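Local coordinates for insecticidal crystal protein Cry7Cal (Bacillus thuringiensis, PDB 5ZI1) that is an insecticidal delta endotoxin active against locusts and, in common with its family, probably recognises receptors on its target cells, at residues 21-30 with 241-249; 463-473 with 592-600. All coordinates share one frame; numbering follows the deposited sequence.

Contact 1 (21-30 with 241-249); sequences IRTFMGFAGH and YPMETVTEL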
loop_
_atom_site.group_PDB
_atom_site.type_symbol
_atom_site.label_atom_id
_atom_site.label_comp_id
_atom_site.label_asym_id
_atom_site.label_seq_id
_atom_site.Cartn_x
_atom_site.Cartn_y
_atom_site.Cartn_z
ATOM N N ILE A 21 1.952 -2.507 10.037
ATOM C CA ILE A 21 0.905 -2.727 9.044
ATOM C C ILE A 21 0.554 -4.200 8.980
ATOM O O ILE A 21 -0.617 -4.596 9.096
ATOM C CB ILE A 21 1.358 -2.214 7.667
ATOM C CG1 ILE A 21 1.690 -0.726 7.734
ATOM C CG2 ILE A 21 0.326 -2.541 6.583
ATOM C CD1 ILE A 21 0.530 0.163 7.730
ATOM N N ARG A 22 1.580 -5.032 8.812
ATOM C CA ARG A 22 1.384 -6.468 8.673
ATOM C C ARG A 22 0.652 -7.032 9.881
ATOM O O ARG A 22 -0.277 -7.835 9.745
ATOM C CB ARG A 22 2.747 -7.145 8.499
ATOM C CG ARG A 22 2.707 -8.649 8.402
ATOM C CD ARG A 22 4.049 -9.202 8.819
ATOM N NE ARG A 22 4.137 -9.234 10.272
ATOM C CZ ARG A 22 5.213 -8.879 10.963
ATOM N NH1 ARG A 22 6.300 -8.442 10.330
ATOM N NH2 ARG A 22 5.192 -8.951 12.289
ATOM N N THR A 23 1.070 -6.628 11.077
ATOM C CA THR A 23 0.393 -7.078 12.286
ATOM C C THR A 23 -1.098 -6.760 12.258
ATOM O O THR A 23 -1.926 -7.625 12.552
ATOM C CB THR A 23 1.064 -6.454 13.499
ATOM O OG1 THR A 23 2.474 -6.634 13.377
ATOM C CG2 THR A 23 0.562 -7.086 14.780
ATOM N N PHE A 24 -1.461 -5.528 11.907
ATOM C CA PHE A 24 -2.877 -5.180 11.903
ATOM C C PHE A 24 -3.618 -5.855 10.761
ATOM O O PHE A 24 -4.780 -6.239 10.917
ATOM C CB PHE A 24 -3.047 -3.666 11.843
ATOM C CG PHE A 24 -2.857 -3.004 13.165
ATOM C CD1 PHE A 24 -3.857 -3.065 14.124
ATOM C CD2 PHE A 24 -1.676 -2.337 13.466
ATOM C CE1 PHE A 24 -3.690 -2.469 15.359
ATOM C CE2 PHE A 24 -1.499 -1.735 14.700
ATOM C CZ PHE A 24 -2.513 -1.797 15.648
ATOM N N MET A 25 -2.970 -6.013 9.604
ATOM C CA MET A 25 -3.600 -6.767 8.522
ATOM C C MET A 25 -3.801 -8.228 8.916
ATOM O O MET A 25 -4.818 -8.843 8.564
ATOM C CB MET A 25 -2.761 -6.682 7.242
ATOM C CG MET A 25 -2.541 -5.290 6.708
ATOM S SD MET A 25 -1.930 -5.296 5.002
ATOM C CE MET A 25 -3.226 -6.157 4.135
ATOM N N GLY A 26 -2.836 -8.806 9.637
ATOM C CA GLY A 26 -2.956 -10.200 10.007
ATOM C C GLY A 26 -4.091 -10.439 10.975
ATOM O O GLY A 26 -4.709 -11.503 10.964
ATOM N N PHE A 27 -4.385 -9.458 11.817
ATOM C CA PHE A 27 -5.440 -9.564 12.809
ATOM C C PHE A 27 -6.728 -8.864 12.359
ATOM O O PHE A 27 -7.621 -8.629 13.178
ATOM C CB PHE A 27 -4.927 -8.997 14.142
ATOM C CG PHE A 27 -5.800 -9.311 15.339
ATOM C CD1 PHE A 27 -5.622 -10.481 16.061
ATOM C CD2 PHE A 27 -6.780 -8.412 15.771
ATOM C CE1 PHE A 27 -6.417 -10.754 17.172
ATOM C CE2 PHE A 27 -7.577 -8.683 16.869
ATOM C CZ PHE A 27 -7.396 -9.854 17.574
ATOM N N ALA A 28 -6.854 -8.533 11.076
ATOM C CA ALA A 28 -8.002 -7.755 10.633
ATOM C C ALA A 28 -9.272 -8.576 10.809
ATOM O O ALA A 28 -9.363 -9.707 10.312
ATOM C CB ALA A 28 -7.835 -7.330 9.178
ATOM N N GLY A 29 -10.242 -8.014 11.542
ATOM C CA GLY A 29 -11.535 -8.626 11.731
ATOM C C GLY A 29 -11.660 -9.501 12.966
ATOM O O GLY A 29 -12.788 -9.752 13.412
ATOM N N HIS A 30 -10.539 -9.975 13.526
ATOM C CA HIS A 30 -10.584 -10.807 14.724
ATOM C C HIS A 30 -11.246 -10.061 15.884
ATOM O O HIS A 30 -11.210 -8.826 15.967
ATOM C CB HIS A 30 -9.179 -11.226 15.164
ATOM C CG HIS A 30 -8.478 -12.188 14.249
ATOM N ND1 HIS A 30 -7.860 -11.790 13.081
ATOM C CD2 HIS A 30 -8.210 -13.511 14.381
ATOM C CE1 HIS A 30 -7.280 -12.833 12.510
ATOM N NE2 HIS A 30 -7.477 -13.890 13.278
ATOM N N TYR A 241 -17.707 -5.786 9.773
ATOM C CA TYR A 241 -16.718 -6.861 9.690
ATOM C C TYR A 241 -16.737 -7.635 11.002
ATOM O O TYR A 241 -15.838 -7.485 11.846
ATOM C CB TYR A 241 -15.332 -6.305 9.358
ATOM C CG TYR A 241 -15.298 -5.578 8.023
ATOM C CD1 TYR A 241 -15.500 -4.199 7.947
ATOM C CD2 TYR A 241 -15.084 -6.270 6.836
ATOM C CE1 TYR A 241 -15.481 -3.533 6.717
ATOM C CE2 TYR A 241 -15.064 -5.614 5.606
ATOM C CZ TYR A 241 -15.259 -4.250 5.550
ATOM O OH TYR A 241 -15.245 -3.609 4.321
ATOM N N PRO A 242 -17.753 -8.482 11.205
ATOM C CA PRO A 242 -17.841 -9.275 12.437
ATOM C C PRO A 242 -16.957 -10.510 12.460
ATOM O O PRO A 242 -16.979 -11.241 13.459
ATOM C CB PRO A 242 -19.326 -9.676 12.481
ATOM C CG PRO A 242 -19.705 -9.802 11.043
ATOM C CD PRO A 242 -18.910 -8.710 10.318
ATOM N N MET A 243 -16.187 -10.785 11.410
ATOM C CA MET A 243 -15.231 -11.883 11.475
ATOM C C MET A 243 -13.978 -11.546 10.679
ATOM O O MET A 243 -13.891 -10.513 10.003
ATOM C CB MET A 243 -15.856 -13.199 10.997
ATOM C CG MET A 243 -16.201 -13.262 9.522
ATOM S SD MET A 243 -17.551 -14.445 9.226
ATOM C CE MET A 243 -17.376 -15.576 10.612
ATOM N N GLU A 244 -12.993 -12.438 10.799
ATOM C CA GLU A 244 -11.693 -12.255 10.171
ATOM C C GLU A 244 -11.845 -11.915 8.698
ATOM O O GLU A 244 -12.648 -12.515 7.984
ATOM C CB GLU A 244 -10.852 -13.512 10.354
ATOM C CG GLU A 244 -10.703 -13.888 11.818
ATOM C CD GLU A 244 -9.989 -15.212 12.010
ATOM O OE1 GLU A 244 -9.466 -15.746 11.006
ATOM O OE2 GLU A 244 -9.947 -15.714 13.162
ATOM N N THR A 245 -11.089 -10.910 8.269
ATOM C CA THR A 245 -11.227 -10.285 6.963
ATOM C C THR A 245 -9.849 -10.274 6.338
ATOM O O THR A 245 -8.881 -9.896 7.000
ATOM C CB THR A 245 -11.753 -8.842 7.090
ATOM O OG1 THR A 245 -12.977 -8.827 7.844
ATOM C CG2 THR A 245 -11.991 -8.232 5.718
ATOM N N VAL A 246 -9.756 -10.677 5.079
ATOM C CA VAL A 246 -8.475 -10.799 4.396
ATOM C C VAL A 246 -8.378 -9.680 3.368
ATOM O O VAL A 246 -9.216 -9.585 2.459
ATOM C CB VAL A 246 -8.308 -12.179 3.741
ATOM C CG1 VAL A 246 -7.004 -12.219 2.948
ATOM C CG2 VAL A 246 -8.324 -13.254 4.805
ATOM N N THR A 247 -7.343 -8.853 3.491
ATOM C CA THR A 247 -7.209 -7.674 2.654
ATOM C C THR A 247 -5.872 -7.650 1.925
ATOM O O THR A 247 -4.905 -8.331 2.303
ATOM C CB THR A 247 -7.360 -6.431 3.501
ATOM O OG1 THR A 247 -6.318 -6.439 4.482
ATOM C CG2 THR A 247 -8.698 -6.475 4.223
ATOM N N GLU A 248 -5.830 -6.850 0.853
ATOM C CA GLU A 248 -4.636 -6.716 0.028
ATOM C C GLU A 248 -4.379 -5.246 -0.273
ATOM O O GLU A 248 -5.321 -4.483 -0.495
ATOM C CB GLU A 248 -4.770 -7.480 -1.297
ATOM C CG GLU A 248 -5.426 -8.848 -1.196
ATOM C CD GLU A 248 -5.301 -9.639 -2.508
ATOM O OE1 GLU A 248 -5.576 -9.051 -3.590
ATOM O OE2 GLU A 248 -4.907 -10.837 -2.456
ATOM N N LEU A 249 -3.094 -4.870 -0.297
ATOM C CA LEU A 249 -2.630 -3.555 -0.732
ATOM C C LEU A 249 -2.097 -3.680 -2.156
ATOM O O LEU A 249 -1.004 -4.213 -2.364
ATOM C CB LEU A 249 -1.519 -3.044 0.182
ATOM C CG LEU A 249 -1.777 -2.987 1.674
ATOM C CD1 LEU A 249 -0.457 -2.817 2.424
ATOM C CD2 LEU A 249 -2.758 -1.844 1.993
HETATM O O HOH W 1 -6.396 -8.455 5.942
HETATM O O HOH W 2 -14.576 -8.299 14.484
#

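Contact 2 (463-473 with 592-600); sequences LYPDKITQIPA and IDKIEFIPV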
loop_
_atom_site.group_PDB
_atom_site.type_symbol
_atom_site.label_atom_id
_atom_site.label_comp_id
_atom_site.label_asym_id
_atom_site.label_seq_id
_atom_site.Cartn_x
_atom_site.Cartn_y
_atom_site.Cartn_z
ATOM N N LEU A 463 -10.955 -17.587 -2.493
ATOM C CA LEU A 463 -12.038 -17.332 -1.554
ATOM C C LEU A 463 -11.752 -18.107 -0.281
ATOM O O LEU A 463 -11.371 -19.282 -0.335
ATOM C CB LEU A 463 -13.394 -17.748 -2.114
ATOM C CG LEU A 463 -13.870 -17.006 -3.355
ATOM C CD1 LEU A 463 -15.323 -17.349 -3.615
ATOM C CD2 LEU A 463 -13.661 -15.501 -3.223
ATOM N N TYR A 464 -11.908 -17.445 0.860
ATOM C CA TYR A 464 -11.708 -18.118 2.128
ATOM C C TYR A 464 -13.070 -18.417 2.726
ATOM O O TYR A 464 -13.779 -17.482 3.137
ATOM C CB TYR A 464 -10.869 -17.272 3.085
ATOM C CG TYR A 464 -9.506 -16.917 2.528
ATOM C CD1 TYR A 464 -9.341 -15.793 1.741
ATOM C CD2 TYR A 464 -8.388 -17.728 2.762
ATOM C CE1 TYR A 464 -8.113 -15.461 1.206
ATOM C CE2 TYR A 464 -7.136 -17.404 2.223
ATOM C CZ TYR A 464 -7.015 -16.268 1.445
ATOM O OH TYR A 464 -5.816 -15.897 0.895
ATOM N N PRO A 465 -13.501 -19.674 2.762
ATOM C CA PRO A 465 -14.594 -20.029 3.666
ATOM C C PRO A 465 -14.168 -19.696 5.088
ATOM O O PRO A 465 -12.973 -19.674 5.410
ATOM C CB PRO A 465 -14.764 -21.538 3.447
ATOM C CG PRO A 465 -13.433 -21.990 2.927
ATOM C CD PRO A 465 -12.902 -20.855 2.115
ATOM N N ASP A 466 -15.153 -19.397 5.929
ATOM C CA ASP A 466 -14.964 -18.983 7.317
ATOM C C ASP A 466 -14.348 -17.599 7.458
ATOM O O ASP A 466 -13.994 -17.201 8.583
ATOM C CB ASP A 466 -14.107 -19.974 8.107
ATOM C CG ASP A 466 -14.588 -21.395 7.970
ATOM O OD1 ASP A 466 -15.568 -21.651 7.229
ATOM O OD2 ASP A 466 -13.986 -22.266 8.631
ATOM N N LYS A 467 -14.195 -16.860 6.361
ATOM C CA LYS A 467 -13.589 -15.536 6.397
ATOM C C LYS A 467 -14.288 -14.638 5.391
ATOM O O LYS A 467 -14.832 -15.105 4.383
ATOM C CB LYS A 467 -12.084 -15.578 6.074
ATOM C CG LYS A 467 -11.246 -16.330 7.092
ATOM C CD LYS A 467 -9.777 -16.281 6.747
ATOM C CE LYS A 467 -8.933 -16.191 8.003
ATOM N NZ LYS A 467 -8.090 -17.398 8.246
ATOM N N ILE A 468 -14.264 -13.341 5.665
ATOM C CA ILE A 468 -14.631 -12.380 4.638
ATOM C C ILE A 468 -13.416 -12.189 3.741
ATOM O O ILE A 468 -12.332 -11.830 4.211
ATOM C CB ILE A 468 -15.092 -11.052 5.246
ATOM C CG1 ILE A 468 -16.445 -11.231 5.956
ATOM C CG2 ILE A 468 -15.191 -10.032 4.153
ATOM C CD1 ILE A 468 -16.731 -10.163 7.029
ATOM N N THR A 469 -13.580 -12.464 2.459
ATOM C CA THR A 469 -12.501 -12.308 1.505
ATOM C C THR A 469 -12.719 -10.991 0.788
ATOM O O THR A 469 -13.737 -10.806 0.111
ATOM C CB THR A 469 -12.445 -13.476 0.519
ATOM O OG1 THR A 469 -12.516 -14.704 1.253
ATOM C CG2 THR A 469 -11.118 -13.438 -0.238
ATOM N N GLN A 470 -11.786 -10.065 0.963
ATOM C CA GLN A 470 -11.923 -8.738 0.381
ATOM C C GLN A 470 -10.932 -8.674 -0.771
ATOM O O GLN A 470 -9.713 -8.687 -0.558
ATOM C CB GLN A 470 -11.700 -7.640 1.420
ATOM C CG GLN A 470 -11.900 -6.220 0.891
ATOM C CD GLN A 470 -11.413 -5.160 1.868
ATOM O OE1 GLN A 470 -10.215 -4.988 2.050
ATOM N NE2 GLN A 470 -12.345 -4.458 2.513
ATOM N N ILE A 471 -11.465 -8.623 -1.982
ATOM C CA ILE A 471 -10.697 -8.703 -3.209
ATOM C C ILE A 471 -10.870 -7.374 -3.931
ATOM O O ILE A 471 -11.999 -6.994 -4.258
ATOM C CB ILE A 471 -11.154 -9.860 -4.111
ATOM C CG1 ILE A 471 -11.090 -11.192 -3.362
ATOM C CG2 ILE A 471 -10.308 -9.889 -5.371
ATOM C CD1 ILE A 471 -11.418 -12.404 -4.253
ATOM N N PRO A 472 -9.793 -6.638 -4.193
ATOM C CA PRO A 472 -9.933 -5.364 -4.890
ATOM C C PRO A 472 -10.419 -5.586 -6.301
ATOM O O PRO A 472 -10.106 -6.589 -6.939
ATOM C CB PRO A 472 -8.513 -4.793 -4.875
ATOM C CG PRO A 472 -7.928 -5.372 -3.636
ATOM C CD PRO A 472 -8.484 -6.774 -3.551
ATOM N N ALA A 473 -11.210 -4.635 -6.780
ATOM C CA ALA A 473 -11.666 -4.701 -8.160
ATOM C C ALA A 473 -10.492 -4.801 -9.125
ATOM O O ALA A 473 -10.608 -5.435 -10.180
ATOM C CB ALA A 473 -12.539 -3.478 -8.474
ATOM N N ILE A 592 -15.920 1.549 -7.945
ATOM C CA ILE A 592 -15.872 0.237 -7.321
ATOM C C ILE A 592 -14.518 0.125 -6.644
ATOM O O ILE A 592 -13.477 0.220 -7.304
ATOM C CB ILE A 592 -16.070 -0.899 -8.336
ATOM C CG1 ILE A 592 -17.334 -0.690 -9.174
ATOM C CG2 ILE A 592 -16.053 -2.264 -7.633
ATOM C CD1 ILE A 592 -18.639 -0.837 -8.410
ATOM N N ASP A 593 -14.528 -0.069 -5.335
ATOM C CA ASP A 593 -13.290 -0.198 -4.592
ATOM C C ASP A 593 -12.996 -1.680 -4.367
ATOM O O ASP A 593 -12.202 -2.270 -5.106
ATOM C CB ASP A 593 -13.395 0.595 -3.286
ATOM C CG ASP A 593 -12.249 0.322 -2.335
ATOM O OD1 ASP A 593 -11.139 -0.006 -2.811
ATOM O OD2 ASP A 593 -12.470 0.425 -1.101
ATOM N N LYS A 594 -13.652 -2.302 -3.388
ATOM C CA LYS A 594 -13.399 -3.689 -3.039
ATOM C C LYS A 594 -14.621 -4.558 -3.323
ATOM O O LYS A 594 -15.778 -4.093 -3.309
ATOM C CB LYS A 594 -13.016 -3.826 -1.561
ATOM C CG LYS A 594 -11.874 -2.926 -1.118
ATOM C CD LYS A 594 -10.520 -3.343 -1.748
ATOM C CE LYS A 594 -9.399 -2.359 -1.353
ATOM N NZ LYS A 594 -9.272 -2.202 0.131
ATOM N N ILE A 595 -14.348 -5.837 -3.569
ATOM C CA ILE A 595 -15.377 -6.860 -3.696
ATOM C C ILE A 595 -15.220 -7.785 -2.511
ATOM O O ILE A 595 -14.130 -8.331 -2.289
ATOM C CB ILE A 595 -15.251 -7.634 -5.006
ATOM C CG1 ILE A 595 -14.932 -6.659 -6.133
ATOM C CG2 ILE A 595 -16.530 -8.391 -5.267
ATOM C CD1 ILE A 595 -16.089 -5.761 -6.434
ATOM N N GLU A 596 -16.292 -7.965 -1.741
ATOM C CA GLU A 596 -16.198 -8.740 -0.511
ATOM C C GLU A 596 -17.111 -9.947 -0.596
ATOM O O GLU A 596 -18.328 -9.808 -0.783
ATOM C CB GLU A 596 -16.511 -7.886 0.710
ATOM C CG GLU A 596 -15.475 -6.809 0.935
ATOM C CD GLU A 596 -15.866 -5.863 2.037
ATOM O OE1 GLU A 596 -17.040 -5.937 2.473
ATOM O OE2 GLU A 596 -15.005 -5.055 2.471
ATOM N N PHE A 597 -16.506 -11.124 -0.466
ATOM C CA PHE A 597 -17.199 -12.398 -0.473
ATOM C C PHE A 597 -17.455 -12.782 0.975
ATOM O O PHE A 597 -16.522 -13.069 1.729
ATOM C CB PHE A 597 -16.369 -13.434 -1.226
ATOM C CG PHE A 597 -16.178 -13.077 -2.669
ATOM C CD1 PHE A 597 -15.172 -12.219 -3.053
ATOM C CD2 PHE A 597 -17.046 -13.549 -3.632
ATOM C CE1 PHE A 597 -15.008 -11.857 -4.391
ATOM C CE2 PHE A 597 -16.890 -13.189 -4.967
ATOM C CZ PHE A 597 -15.871 -12.340 -5.344
ATOM N N ILE A 598 -18.720 -12.745 1.362
ATOM C CA ILE A 598 -19.139 -12.974 2.737
ATOM C C ILE A 598 -19.623 -14.417 2.839
ATOM O O ILE A 598 -20.431 -14.846 1.999
ATOM C CB ILE A 598 -20.240 -11.977 3.144
ATOM C CG1 ILE A 598 -19.654 -10.553 3.163
ATOM C CG2 ILE A 598 -20.886 -12.359 4.490
ATOM C CD1 ILE A 598 -20.689 -9.467 3.214
ATOM N N PRO A 599 -19.122 -15.201 3.790
ATOM C CA PRO A 599 -19.531 -16.606 3.878
ATOM C C PRO A 599 -20.867 -16.749 4.594
ATOM O O PRO A 599 -21.094 -16.148 5.648
ATOM C CB PRO A 599 -18.388 -17.254 4.669
ATOM C CG PRO A 599 -17.800 -16.158 5.466
ATOM C CD PRO A 599 -17.973 -14.897 4.662
ATOM N N VAL A 600 -21.761 -17.539 4.003
ATOM C CA VAL A 600 -23.065 -17.825 4.591
ATOM C C VAL A 600 -23.047 -19.252 5.127
ATOM O O VAL A 600 -22.333 -20.123 4.613
ATOM C CB VAL A 600 -24.207 -17.635 3.572
ATOM C CG1 VAL A 600 -24.015 -16.339 2.801
ATOM C CG2 VAL A 600 -24.293 -18.819 2.632
#

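Contact 1 (21-30 with 241-249)
Met243 O receives a CA-H...O contact from Gly29 CA at 3.5 Å and, within its own segment, the hydroxyl OG1 of Thr245; just before it, a water whose two protons cannot be assigned lies between Tyr241 O and Gly29 O. Glu244 lays its side chain over one face of the His30 ring. With CG anti to the carbonyl carbon (chi1 -56°) and the chain extended beyond, CG stands 3.5 Å from the ring centroid, a CH-pi contact, and the carboxylate follows, its plane 24° from that of the ring. Its oxygen OE2 makes no hydrogen bond to His30 NE2, the angle being poor. At Thr245 the direct backbone bond forms, Thr245 N to Ala28 O, 2.9 Å and 166° at the hydrogen. Another water accepts from Thr247 N and donates to Thr245 O and Met25 O, joining the helix's last turn to the extended chain. Beside it, Met25 CE reaches to 3.1 Å from Thr247 OG1, and Met25 SD packs 3.9 Å from Leu249 CD1. Taken together, the end of helix 13-26, its type II turn Phe27 to His30 and the short strand 245-246 form an interface of the three-domain Cry toxin fold, where the helical domain meets the chain leaving it.

Contact 2 (463-473 with 592-600)
The Phe597 ring carries Leu463 CD2 over one face, 3.8 Å from the centroid and 21° off the normal, a CH-pi contact displaced toward the rim. Thr469 O lies at the ring's edge, near its plane, while Ile471 CD1 approaches obliquely, 3.6 Å from Phe597 CE1. The other flat pair is the amide of Gln470 and the carboxylate of Glu596, side by side with planes 18° apart. Gln470 NE2 gives a bond of 2.7 Å to Glu596 OE2, received on the anti lone pair and nearly in the amide plane. Gln470 reaches it because CG is anti to the backbone N (chi1 -177°) and the chain runs on extended. Gln470 CG lies 3.6 Å from Lys594 CB, and Pro472 CG meets Lys594 CD at 3.8 Å. The backbones run antiparallel: Thr469 with Phe597 and Ile471 with Ile595 are hydrogen-bonded pairs, each with two N-H...O bonds, flanking the non-hydrogen-bonded pair Gln470 with Glu596. Ala473 N adds a bond of 3.1 Å to Asp593 O, next to the classic beta bulge that Asp593 and Lys594 make opposite Arg527. At the other end Pro599 CD touches Lys467 O at 3.2 Å. One side of this ladder is mostly apolar, with Phe597, Ile471 and Ile595, its one hydroxyl, Thr469 OG1, taken up by Tyr464 N; the other buries a carboxylate. The Arg525 salt bridge at Glu596 OE1 and the Gln470 bond would probably favour its ionised form and fix its rotation, with Tyr241 OH a probable, unusually short hydrogen bond at OE2; the NE2 bond and Lys594 packing hold the amide.

From the N terminus, helix 13-26 and the turn after it are met again by 241-249 once the chain has run through 210 mostly helical residues; contact 1 closes that loop. Contact 2 opens later, at 463, and closes a wholly non-helical loop of 118 residues when 592-600 returns. The two loops are therefore in series and neither nests in nor crosses the other. In space they adjoin, their centres 12 Å apart, because strand 245-246 runs parallel to 468-472 in one sheet, with Glu244 O 2.9 Å from Ile468 N as a probable hydrogen bond. The helical N-terminal domain is thus joined through 241-249 to the C-terminal beta domain.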